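Local atomic coordinates of alpha-fucosidase GH29 (Fusarium graminearum, PDB entry 4NI3), a protein that probably hydrolyses alpha-1,6-linked L-fucose from the reducing-end N-acetylglucosamine of glycoprotein glycans, as a family 29 glycoside hydrolase. Residues T270-D275 with D286-G291; D304-S309 with I317-S322; S367-A372 with A484-L489; D546-T551 with I580-I585. All coordinates share one frame; numbering follows the deposited sequence.

Overall arrangement
Interactions 1 and 2 belong to the eight-stranded parallel barrel. Interaction 1 joins strands 268-272 and 284-288, near the chain centre, and is partly buried. Interaction 2 folds a loop back on the end of strand 300-305; it is partly buried, with exposed residues at its rim. The two touch: Arg289 NH1 lies 2.8 Å from Ser307 O, a probable hydrogen bond. Interaction 3 is buried and links the barrel domain to the C-terminal beta domain. Interaction 4 lies farthest out, in a separate small sheet, partly buried with an exposed C-terminal end. Interaction 1 combines charge, stacking and water. Interaction 2 relies on backbone carbonyls. Interaction 3 is mainly apolar, with one salt bridge. Interaction 4 is an antiparallel backbone ladder.

Interaction 1: residues T270-D275 with D286-G291; sequences TYKHHD and DWERGG
Lys272 and Asp286 form a parallel beta bridge between neighbouring strands of the (beta/alpha)8 barrel, 268-272 and 284-288. Asp286 N donates to Tyr271 O at 2.8 Å. His273 N then donates to Asp286 O at 2.9 Å. Past the bridge the chain leaves the strand in a type I turn from Lys272 to Asp275.

His273 lies over the indole of Trp287. Its ring and the six-membered ring of Trp287 make a face-to-face stack, with centroids 4.0 Å apart and planes 15° apart. The CB of His273 sits over the five-membered ring. The chi1 of His273, 79°, tucks its ring between the backbone N and the carbonyl carbon and so toward Trp287. A water in the plane of the imidazole meets ND1 of His273 at 2.8 Å. The same water donates to Asp286 O and accepts from Glu288 N.

The Lys272 chain bends at chi2 and chi4 and passes alongside Asp286. Its NZ makes a salt bridge with Glu288 OE1 at 2.8 Å, from above the carboxylate plane. Lys272 NZ has a second acidic partner in Asp226. Asp286 OD2 is held by Gln301 and Trp224. Glu288 OE1 also bonds a TRS molecule, probably from the crystallisation liquor. Polar side chains gathered at the C-terminal ends of the strands are the usual setting of a TIM-barrel active site.

Interaction 2: residues D304-S309 with I317-S322; sequences DAISAS and IKYYSS
Tyr320 N donates to Ile306 O at 2.8 Å and ties the loop 317-322 to the segment that leaves strand 300-305. The bond is nearly straight, at 163°. The same carbonyl oxygen receives a CA-H contact from Tyr319, 3.3 Å away at CA. Beside it, Ser307 OG donates to Lys318 O at 2.8 Å. The hydroxyl is placed there by its torsion, with OG opposite the backbone N at chi1 173°. It also accepts from Ser309 N, which makes an ST turn, so this single oxygen links both segments.

Two tyrosines frame the contact. The Tyr320 ring turns its edge to Ala305 O, which lies in the ring plane, 3.2 Å from CD2. Its OH end packs against the methyl of Ala308, with CB 3.3 Å from OH. The Tyr319 ring sets its own edge toward Ile306 O, while CD1 touches Ile306 CG2. Ile317 CG1 also lies 3.3 Å from Ser307 OG.

Waters fill in the next shell. One joins Tyr320 OH to Asp304 OD1. Another donates to Lys318 O and accepts from Ala308 N. A third links Ser309 OG with Lys318 N. Beyond them, Tyr319 OH bonds Gln355 of helix 353-369, and that helix also packs on Ile306. Arg289 NH1 bonds Ser307 O.

The pattern implies a loop fixed by carbonyl oxygens. Lys318 O accepts hydrogen bonds from a hydroxyl and a water, and Ile306 O accepts one from an amide, with Ala308 and Ile306 packing on the two tyrosine rings around them.

Interaction 3: residues S367-A372 with A484-L489; sequences SRYGEA and AYVLKL
Tyr369 and Val486 meet where the end of helix 353-369 in the barrel domain packs on strand 485-491, a member of the antiparallel sheet of the C-terminal domain. This is the tight part of the contact. Val486 CG2 lies 3.5 Å from Tyr369 CD1, and the two side chains run antiparallel alongside each other. Val486 uses its other branch for the next residue pair: CG1 is 3.7 Å from Ala372 CB. Both methyls thus pack on segment 367-372. Farther along the ring, Tyr369 CE2 is 3.4 Å from Ala484 O. The Arg368 aliphatic chain packs over one face of the Tyr369 ring, with CG above its centre.

Buried polar groups are satisfied here. Tyr369 OH bonds Ser482 OG, and a water joins it to Val486 N.

The other side is looser and partly exposed to solvent. There Glu371 and Lys488 reach toward each other with long, extended chains that meet at about a right angle. In both residues CG stands opposite the backbone N, chi1 177° in each, and the chain stays straight beyond it. The straight chains let the two charged ends meet although they start from separate backbones. The carboxylate has further partners in the same sheet: Tyr417 OH bonds OE2, and Tyr458 OH bonds OE1. Lys488 NZ completes the salt bridge at 2.8 Å from Glu371 OE2, on the syn lone pair of that oxygen.

Interaction 4: residues D546-T551 with I580-I585; sequences DGTKAT and IVVSKI. With MAN (alpha-D-mannopyranose), chain C.
Lys549 and Ser583 form a hydrogen-bonded pair in an antiparallel ladder between strands 548-553 and 579-584. Lys549 N donates to Ser583 O at 2.8 Å, and Ser583 N returns a bond to Lys549 O at 2.9 Å. Thr551 and Val581 repeat the pattern. Ile585 N closes the ladder on Gly547 O at 3.0 Å.

The Lys549 side chain starts over the C-terminal residue. Its CB is 3.9 Å from Ile585 CG2. At chi1 67° CG lies between the backbone N and the carbonyl carbon, which keeps it near both Ile585 CG2 and Ser583 O. CD still meets Ile585 CG2, at 4.1 Å. CE moves on to Ser583 CB, 4.2 Å away. The chain is extended from CG onward, and NZ ends in a long, weak ion pair with Glu564. The aliphatic part of the lysine thus packs along strand 579-584 and the C-terminal Ile585, while its charge points to strand 562-565 on the other flank.

On the other face the contacts between the strands are made by carbon. Thr548 CG2 presses on Val582 CG1 at 3.5 Å, tighter than usual for two carbons. The Thr548 hydroxyl turns to Asp546 O and Gly503 N. Ala550 packs on the same face, near Ile580. Val581 lies on the Lys549 face, and its CG2 touches C6 of a mannose of chain C at 3.5 Å.

The pair forms the middle of a four-stranded antiparallel sheet. Strand 522-524 flanks 579-584, and strand 562-565 flanks 548-553. Ala550 faces strand 541-544 of a second sheet.

Interaction 1: residues T270-D275 with D286-G291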
# COMPACT_ATOMS: atom_id res chain seq x y z
N THR A 270 7.42 5.65 -3.02
CA THR A 270 6.13 5.29 -3.59
C THR A 270 5.42 6.53 -4.11
O THR A 270 5.73 7.69 -3.73
CB THR A 270 5.20 4.58 -2.55
OG1 THR A 270 4.64 5.56 -1.65
CG2 THR A 270 5.91 3.49 -1.77
N TYR A 271 4.47 6.31 -5.00
CA TYR A 271 3.70 7.39 -5.58
C TYR A 271 2.35 6.82 -6.02
O TYR A 271 2.20 5.58 -6.12
CB TYR A 271 4.48 8.03 -6.75
CG TYR A 271 4.54 7.14 -7.97
CD1 TYR A 271 5.23 5.92 -7.95
CD2 TYR A 271 3.89 7.52 -9.14
CE1 TYR A 271 5.26 5.10 -9.06
CE2 TYR A 271 3.91 6.70 -10.26
CZ TYR A 271 4.60 5.49 -10.21
OH TYR A 271 4.60 4.68 -11.32
N LYS A 272 1.36 7.68 -6.25
CA LYS A 272 0.01 7.17 -6.50
C LYS A 272 -0.08 6.54 -7.89
O LYS A 272 0.52 7.02 -8.86
CB LYS A 272 -1.00 8.29 -6.32
CG LYS A 272 -1.17 8.72 -4.84
CD LYS A 272 -1.85 7.59 -4.08
CE LYS A 272 -1.93 7.86 -2.58
NZ LYS A 272 -2.88 8.96 -2.24
N HIS A 273 -0.79 5.42 -7.99
CA HIS A 273 -0.54 4.57 -9.16
C HIS A 273 -1.04 5.18 -10.46
O HIS A 273 -0.52 4.85 -11.53
CB HIS A 273 -1.13 3.19 -8.94
CG HIS A 273 -2.60 3.14 -9.17
ND1 HIS A 273 -3.49 3.83 -8.39
CD2 HIS A 273 -3.32 2.48 -10.10
CE1 HIS A 273 -4.72 3.60 -8.83
NE2 HIS A 273 -4.64 2.78 -9.86
N HIS A 274 -2.02 6.08 -10.38
CA HIS A 274 -2.50 6.82 -11.57
C HIS A 274 -1.65 8.06 -11.91
O HIS A 274 -1.71 8.58 -13.03
CB HIS A 274 -3.93 7.27 -11.35
CG HIS A 274 -4.07 8.22 -10.21
ND1 HIS A 274 -3.84 9.58 -10.35
CD2 HIS A 274 -4.34 8.02 -8.90
CE1 HIS A 274 -4.01 10.17 -9.18
NE2 HIS A 274 -4.32 9.25 -8.29
N ASP A 275 -0.88 8.53 -10.94
CA ASP A 275 -0.01 9.69 -11.11
C ASP A 275 1.12 9.30 -12.05
O ASP A 275 1.58 8.15 -12.05
CB ASP A 275 0.51 10.11 -9.73
CG ASP A 275 1.23 11.45 -9.71
OD1 ASP A 275 1.85 11.85 -10.72
OD2 ASP A 275 1.20 12.09 -8.65
N ASP A 286 1.36 2.99 -5.65
CA ASP A 286 0.50 2.92 -4.49
C ASP A 286 -0.96 3.16 -4.87
O ASP A 286 -1.34 4.18 -5.48
CB ASP A 286 1.00 3.94 -3.44
CG ASP A 286 0.13 4.00 -2.23
OD1 ASP A 286 -1.06 4.38 -2.38
OD2 ASP A 286 0.60 3.72 -1.10
N TRP A 287 -1.79 2.19 -4.51
CA TRP A 287 -3.22 2.21 -4.80
C TRP A 287 -3.96 2.72 -3.58
O TRP A 287 -3.85 2.14 -2.50
CB TRP A 287 -3.69 0.79 -5.13
CG TRP A 287 -3.10 0.21 -6.39
CD1 TRP A 287 -1.80 -0.05 -6.66
CD2 TRP A 287 -3.84 -0.22 -7.56
NE1 TRP A 287 -1.66 -0.60 -7.92
CE2 TRP A 287 -2.90 -0.73 -8.48
CE3 TRP A 287 -5.19 -0.23 -7.89
CZ2 TRP A 287 -3.28 -1.22 -9.74
CZ3 TRP A 287 -5.56 -0.73 -9.14
CH2 TRP A 287 -4.61 -1.22 -10.03
N GLU A 288 -4.69 3.81 -3.72
CA GLU A 288 -5.32 4.50 -2.60
C GLU A 288 -6.69 3.94 -2.25
O GLU A 288 -7.57 3.86 -3.14
CB GLU A 288 -5.44 6.00 -2.95
CG GLU A 288 -6.15 6.82 -1.89
CD GLU A 288 -6.24 8.31 -2.24
OE1 GLU A 288 -5.53 8.75 -3.17
OE2 GLU A 288 -7.05 9.00 -1.58
N ARG A 289 -6.93 3.55 -1.00
CA ARG A 289 -8.25 3.04 -0.58
C ARG A 289 -8.75 1.96 -1.51
O ARG A 289 -9.91 1.95 -1.88
CB ARG A 289 -9.28 4.17 -0.51
CG ARG A 289 -9.06 5.10 0.67
CD ARG A 289 -10.26 6.02 0.82
NE ARG A 289 -10.17 6.96 1.94
CZ ARG A 289 -10.49 6.68 3.20
NH1 ARG A 289 -10.85 5.44 3.55
NH2 ARG A 289 -10.37 7.61 4.13
N GLY A 290 -7.87 1.06 -1.91
CA GLY A 290 -8.28 -0.01 -2.81
C GLY A 290 -7.04 -0.75 -3.26
O GLY A 290 -6.03 -0.78 -2.57
N GLY A 291 -7.10 -1.34 -4.44
CA GLY A 291 -6.03 -2.20 -4.91
C GLY A 291 -6.57 -2.90 -6.14
O GLY A 291 -7.76 -2.79 -6.46
O HOH W 1 -3.88 5.35 -6.11
O HOH W 2 -5.13 7.90 -5.86

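Interaction 2: residues D304-S309 with I317-S322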
# COMPACT_ATOMS: atom_id res chain seq x y z
N ASP A 304 -4.48 2.31 2.76
CA ASP A 304 -5.89 2.41 3.09
C ASP A 304 -6.00 3.00 4.47
O ASP A 304 -4.99 3.18 5.16
CB ASP A 304 -6.57 1.04 3.03
CG ASP A 304 -8.04 1.11 2.65
OD1 ASP A 304 -8.66 2.18 2.69
OD2 ASP A 304 -8.58 0.03 2.34
N ALA A 305 -7.22 3.33 4.87
CA ALA A 305 -7.46 4.05 6.11
C ALA A 305 -8.37 3.24 7.01
O ALA A 305 -9.21 2.48 6.54
CB ALA A 305 -8.06 5.42 5.81
N ILE A 306 -8.23 3.42 8.30
CA ILE A 306 -9.05 2.71 9.27
C ILE A 306 -10.51 3.21 9.29
O ILE A 306 -11.39 2.53 9.82
CB ILE A 306 -8.40 2.81 10.70
CG1 ILE A 306 -8.97 1.72 11.64
CG2 ILE A 306 -8.44 4.25 11.25
CD1 ILE A 306 -8.04 1.44 12.80
N SER A 307 -10.74 4.41 8.71
CA SER A 307 -12.09 4.95 8.52
C SER A 307 -12.37 5.17 7.04
O SER A 307 -11.49 5.61 6.29
CB SER A 307 -12.25 6.28 9.25
OG SER A 307 -13.51 6.85 8.90
N ALA A 308 -13.61 4.90 6.64
CA ALA A 308 -14.05 5.20 5.28
C ALA A 308 -14.13 6.68 4.94
O ALA A 308 -14.05 7.05 3.77
CB ALA A 308 -15.41 4.57 5.06
N SER A 309 -14.33 7.53 5.95
CA SER A 309 -14.73 8.91 5.68
C SER A 309 -13.60 9.92 5.75
O SER A 309 -13.75 11.02 5.25
CB SER A 309 -15.82 9.33 6.67
OG SER A 309 -15.29 9.42 7.99
N ILE A 317 -16.40 9.98 13.99
CA ILE A 317 -15.81 9.09 12.99
C ILE A 317 -16.12 7.61 13.28
O ILE A 317 -16.18 7.19 14.44
CB ILE A 317 -14.29 9.36 12.89
CG1 ILE A 317 -13.69 8.73 11.63
CG2 ILE A 317 -13.58 8.89 14.16
CD1 ILE A 317 -12.28 9.24 11.31
N LYS A 318 -16.33 6.86 12.22
CA LYS A 318 -16.60 5.42 12.31
C LYS A 318 -15.48 4.65 11.65
O LYS A 318 -14.84 5.16 10.73
CB LYS A 318 -17.94 5.07 11.66
CG LYS A 318 -19.13 5.70 12.39
CD LYS A 318 -20.46 5.07 11.99
CE LYS A 318 -20.86 5.44 10.57
NZ LYS A 318 -21.94 4.55 10.06
N TYR A 319 -15.27 3.42 12.09
CA TYR A 319 -14.11 2.61 11.66
C TYR A 319 -14.52 1.32 10.98
O TYR A 319 -15.57 0.77 11.27
CB TYR A 319 -13.23 2.28 12.86
CG TYR A 319 -12.83 3.50 13.66
CD1 TYR A 319 -11.98 4.46 13.11
CD2 TYR A 319 -13.29 3.68 14.96
CE1 TYR A 319 -11.62 5.60 13.84
CE2 TYR A 319 -12.92 4.81 15.69
CZ TYR A 319 -12.07 5.74 15.13
OH TYR A 319 -11.70 6.84 15.87
N TYR A 320 -13.65 0.83 10.10
CA TYR A 320 -13.79 -0.50 9.55
C TYR A 320 -13.61 -1.54 10.63
O TYR A 320 -12.99 -1.29 11.67
CB TYR A 320 -12.75 -0.73 8.44
CG TYR A 320 -12.95 0.09 7.18
CD1 TYR A 320 -14.14 -0.03 6.45
CD2 TYR A 320 -11.96 0.92 6.68
CE1 TYR A 320 -14.34 0.68 5.28
CE2 TYR A 320 -12.14 1.63 5.50
CZ TYR A 320 -13.35 1.51 4.81
OH TYR A 320 -13.50 2.21 3.65
N SER A 321 -14.12 -2.74 10.35
CA SER A 321 -13.92 -3.85 11.28
C SER A 321 -12.53 -4.42 11.16
O SER A 321 -11.87 -4.27 10.13
CB SER A 321 -14.92 -4.97 11.00
OG SER A 321 -14.73 -5.51 9.69
N SER A 322 -12.10 -5.10 12.21
CA SER A 322 -10.86 -5.86 12.15
C SER A 322 -10.87 -6.86 11.02
O SER A 322 -9.87 -7.04 10.32
CB SER A 322 -10.61 -6.60 13.47
OG SER A 322 -10.65 -5.71 14.57
O HOH W 3 -11.25 2.91 2.27
O HOH W 4 -15.65 3.83 8.31
O HOH W 5 -16.85 7.97 9.60

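Interaction 3: residues S367-A372 with A484-L489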
# COMPACT_ATOMS: atom_id res chain seq x y z
N SER A 367 0.63 -12.36 14.57
CA SER A 367 1.54 -13.07 15.46
C SER A 367 1.26 -14.57 15.44
O SER A 367 2.16 -15.36 15.68
CB SER A 367 1.45 -12.52 16.88
OG SER A 367 0.17 -12.79 17.41
N ARG A 368 0.02 -14.95 15.14
CA ARG A 368 -0.35 -16.36 15.07
C ARG A 368 -0.06 -16.95 13.69
O ARG A 368 0.43 -18.09 13.57
CB ARG A 368 -1.83 -16.52 15.41
CG ARG A 368 -2.35 -17.92 15.32
CD ARG A 368 -3.65 -17.98 16.05
NE ARG A 368 -4.27 -19.26 15.82
CZ ARG A 368 -5.55 -19.51 16.06
NH1 ARG A 368 -6.33 -18.55 16.55
NH2 ARG A 368 -6.04 -20.72 15.81
N TYR A 369 -0.34 -16.17 12.65
CA TYR A 369 -0.37 -16.70 11.30
C TYR A 369 0.65 -16.05 10.39
O TYR A 369 0.60 -16.21 9.16
CB TYR A 369 -1.77 -16.54 10.71
CG TYR A 369 -2.82 -17.40 11.35
CD1 TYR A 369 -2.76 -18.79 11.26
CD2 TYR A 369 -3.89 -16.83 12.01
CE1 TYR A 369 -3.76 -19.59 11.82
CE2 TYR A 369 -4.90 -17.61 12.54
CZ TYR A 369 -4.83 -18.98 12.45
OH TYR A 369 -5.85 -19.75 12.96
N GLY A 370 1.59 -15.33 10.99
CA GLY A 370 2.60 -14.61 10.22
C GLY A 370 3.36 -15.45 9.21
O GLY A 370 3.81 -14.93 8.20
N GLU A 371 3.48 -16.76 9.45
CA GLU A 371 4.16 -17.63 8.50
C GLU A 371 3.55 -17.57 7.10
O GLU A 371 4.26 -17.72 6.11
CB GLU A 371 4.11 -19.08 9.01
CG GLU A 371 4.75 -20.07 8.06
CD GLU A 371 4.68 -21.51 8.52
OE1 GLU A 371 4.30 -21.79 9.67
OE2 GLU A 371 5.02 -22.36 7.69
N ALA A 372 2.24 -17.41 7.03
CA ALA A 372 1.54 -17.33 5.75
C ALA A 372 1.57 -15.94 5.13
O ALA A 372 1.05 -15.74 4.03
CB ALA A 372 0.09 -17.78 5.92
N ALA A 484 -9.24 -15.61 10.10
CA ALA A 484 -9.04 -16.47 8.95
C ALA A 484 -8.25 -17.67 9.46
O ALA A 484 -7.69 -17.61 10.56
CB ALA A 484 -8.31 -15.74 7.81
N TYR A 485 -8.19 -18.73 8.67
CA TYR A 485 -7.51 -19.96 9.06
C TYR A 485 -6.57 -20.35 7.94
O TYR A 485 -6.83 -20.03 6.77
CB TYR A 485 -8.53 -21.09 9.34
CG TYR A 485 -9.46 -20.71 10.47
CD1 TYR A 485 -10.62 -19.98 10.23
CD2 TYR A 485 -9.16 -21.04 11.79
CE1 TYR A 485 -11.44 -19.59 11.25
CE2 TYR A 485 -9.97 -20.66 12.82
CZ TYR A 485 -11.12 -19.93 12.55
OH TYR A 485 -11.96 -19.54 13.56
N VAL A 486 -5.46 -21.00 8.27
CA VAL A 486 -4.44 -21.28 7.27
C VAL A 486 -4.09 -22.74 7.15
O VAL A 486 -3.71 -23.39 8.14
CB VAL A 486 -3.12 -20.49 7.58
CG1 VAL A 486 -2.11 -20.71 6.46
CG2 VAL A 486 -3.39 -19.01 7.78
N LEU A 487 -4.20 -23.24 5.93
CA LEU A 487 -3.71 -24.57 5.58
C LEU A 487 -2.35 -24.43 4.94
O LEU A 487 -2.11 -23.52 4.13
CB LEU A 487 -4.67 -25.28 4.63
CG LEU A 487 -6.03 -25.69 5.21
CD1 LEU A 487 -7.07 -25.89 4.11
CD2 LEU A 487 -5.87 -26.98 6.03
N LYS A 488 -1.46 -25.33 5.28
CA LYS A 488 -0.10 -25.34 4.77
C LYS A 488 0.11 -26.62 3.95
O LYS A 488 0.05 -27.73 4.51
CB LYS A 488 0.89 -25.25 5.92
CG LYS A 488 2.34 -25.32 5.51
CD LYS A 488 3.24 -25.24 6.74
CE LYS A 488 4.70 -25.28 6.33
NZ LYS A 488 5.61 -25.09 7.50
N LEU A 489 0.32 -26.49 2.64
CA LEU A 489 0.49 -27.65 1.75
C LEU A 489 1.93 -27.73 1.33
O LEU A 489 2.44 -26.81 0.69
CB LEU A 489 -0.40 -27.52 0.52
CG LEU A 489 -1.89 -27.79 0.68
CD1 LEU A 489 -2.61 -26.87 1.66
CD2 LEU A 489 -2.59 -27.78 -0.69
O HOH W 6 -5.73 -22.03 11.14

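Interaction 4: residues D546-T551 with I580-I585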
# COMPACT_ATOMS: atom_id res chain seq x y z
N ASP A 546 -9.34 -24.02 -22.62
CA ASP A 546 -10.57 -23.94 -23.38
C ASP A 546 -11.21 -22.57 -23.20
O ASP A 546 -11.08 -21.95 -22.14
CB ASP A 546 -11.54 -25.05 -22.95
CG ASP A 546 -11.13 -26.42 -23.47
OD1 ASP A 546 -10.16 -26.50 -24.25
OD2 ASP A 546 -11.82 -27.39 -23.12
N GLY A 547 -11.88 -22.09 -24.24
CA GLY A 547 -12.56 -20.81 -24.17
C GLY A 547 -11.62 -19.62 -24.11
O GLY A 547 -12.07 -18.50 -23.84
N THR A 548 -10.34 -19.84 -24.40
CA THR A 548 -9.32 -18.81 -24.28
C THR A 548 -8.46 -18.77 -25.55
O THR A 548 -8.33 -19.78 -26.24
CB THR A 548 -8.42 -19.07 -23.04
OG1 THR A 548 -9.23 -19.45 -21.92
CG2 THR A 548 -7.57 -17.85 -22.67
N LYS A 549 -7.86 -17.62 -25.85
CA LYS A 549 -6.78 -17.57 -26.82
C LYS A 549 -5.63 -16.81 -26.20
O LYS A 549 -5.81 -16.03 -25.26
CB LYS A 549 -7.21 -16.91 -28.13
CG LYS A 549 -7.54 -15.44 -28.03
CD LYS A 549 -7.97 -14.89 -29.39
CE LYS A 549 -8.48 -13.45 -29.27
NZ LYS A 549 -8.96 -12.89 -30.57
N ALA A 550 -4.43 -17.05 -26.70
CA ALA A 550 -3.27 -16.28 -26.26
C ALA A 550 -2.61 -15.68 -27.48
O ALA A 550 -2.47 -16.33 -28.50
CB ALA A 550 -2.29 -17.14 -25.50
N THR A 551 -2.21 -14.43 -27.37
CA THR A 551 -1.45 -13.78 -28.41
C THR A 551 -0.04 -13.52 -27.92
O THR A 551 0.15 -12.83 -26.91
CB THR A 551 -2.13 -12.48 -28.84
OG1 THR A 551 -3.49 -12.76 -29.22
CG2 THR A 551 -1.39 -11.85 -29.99
N ILE A 580 2.70 -11.34 -23.60
CA ILE A 580 1.57 -12.20 -23.93
C ILE A 580 0.25 -11.57 -23.53
O ILE A 580 0.14 -11.04 -22.42
CB ILE A 580 1.67 -13.59 -23.22
CG1 ILE A 580 3.00 -14.29 -23.51
CG2 ILE A 580 0.46 -14.47 -23.58
CD1 ILE A 580 3.23 -15.60 -22.70
N VAL A 581 -0.74 -11.64 -24.40
CA VAL A 581 -2.10 -11.24 -24.06
C VAL A 581 -3.00 -12.47 -24.05
O VAL A 581 -3.04 -13.24 -25.02
CB VAL A 581 -2.64 -10.18 -25.05
CG1 VAL A 581 -4.12 -9.87 -24.80
CG2 VAL A 581 -1.77 -8.91 -24.96
N VAL A 582 -3.71 -12.67 -22.95
CA VAL A 582 -4.55 -13.86 -22.77
C VAL A 582 -5.99 -13.38 -22.75
O VAL A 582 -6.36 -12.55 -21.91
CB VAL A 582 -4.20 -14.60 -21.48
CG1 VAL A 582 -5.08 -15.86 -21.33
CG2 VAL A 582 -2.73 -14.99 -21.49
N SER A 583 -6.80 -13.87 -23.68
CA SER A 583 -8.13 -13.31 -23.92
C SER A 583 -9.20 -14.39 -23.97
O SER A 583 -8.96 -15.50 -24.45
CB SER A 583 -8.15 -12.51 -25.23
OG SER A 583 -7.13 -11.52 -25.28
N LYS A 584 -10.40 -14.07 -23.48
CA LYS A 584 -11.54 -14.94 -23.65
C LYS A 584 -11.99 -14.93 -25.11
O LYS A 584 -11.97 -13.88 -25.78
CB LYS A 584 -12.69 -14.47 -22.73
CG LYS A 584 -13.37 -15.56 -21.94
CD LYS A 584 -14.41 -14.96 -20.99
CE LYS A 584 -15.47 -14.19 -21.77
NZ LYS A 584 -16.51 -13.59 -20.88
N ILE A 585 -12.37 -16.09 -25.61
CA ILE A 585 -13.04 -16.10 -26.89
C ILE A 585 -14.54 -16.20 -26.61
O ILE A 585 -15.35 -15.87 -27.46
CB ILE A 585 -12.58 -17.24 -27.79
CG1 ILE A 585 -12.94 -18.57 -27.17
CG2 ILE A 585 -11.09 -17.15 -28.03
CD1 ILE A 585 -12.59 -19.74 -28.06
OXT ILE A 585 -14.97 -16.59 -25.51
C1 MAN C . -5.68 -4.15 -28.27
C2 MAN C . -6.87 -5.13 -28.31
C3 MAN C . -7.10 -5.71 -26.91
C4 MAN C . -5.81 -6.37 -26.38
C5 MAN C . -4.62 -5.39 -26.50
C6 MAN C . -3.27 -6.04 -26.24
O2 MAN C . -6.55 -6.25 -29.08
O3 MAN C . -8.16 -6.66 -26.87
O4 MAN C . -5.98 -6.73 -25.01
O5 MAN C . -4.54 -4.83 -27.83
O6 MAN C . -2.46 -5.09 -25.57
O HOH W 7 -14.75 -18.61 -22.99
O HOH W 8 -5.16 -12.86 -26.97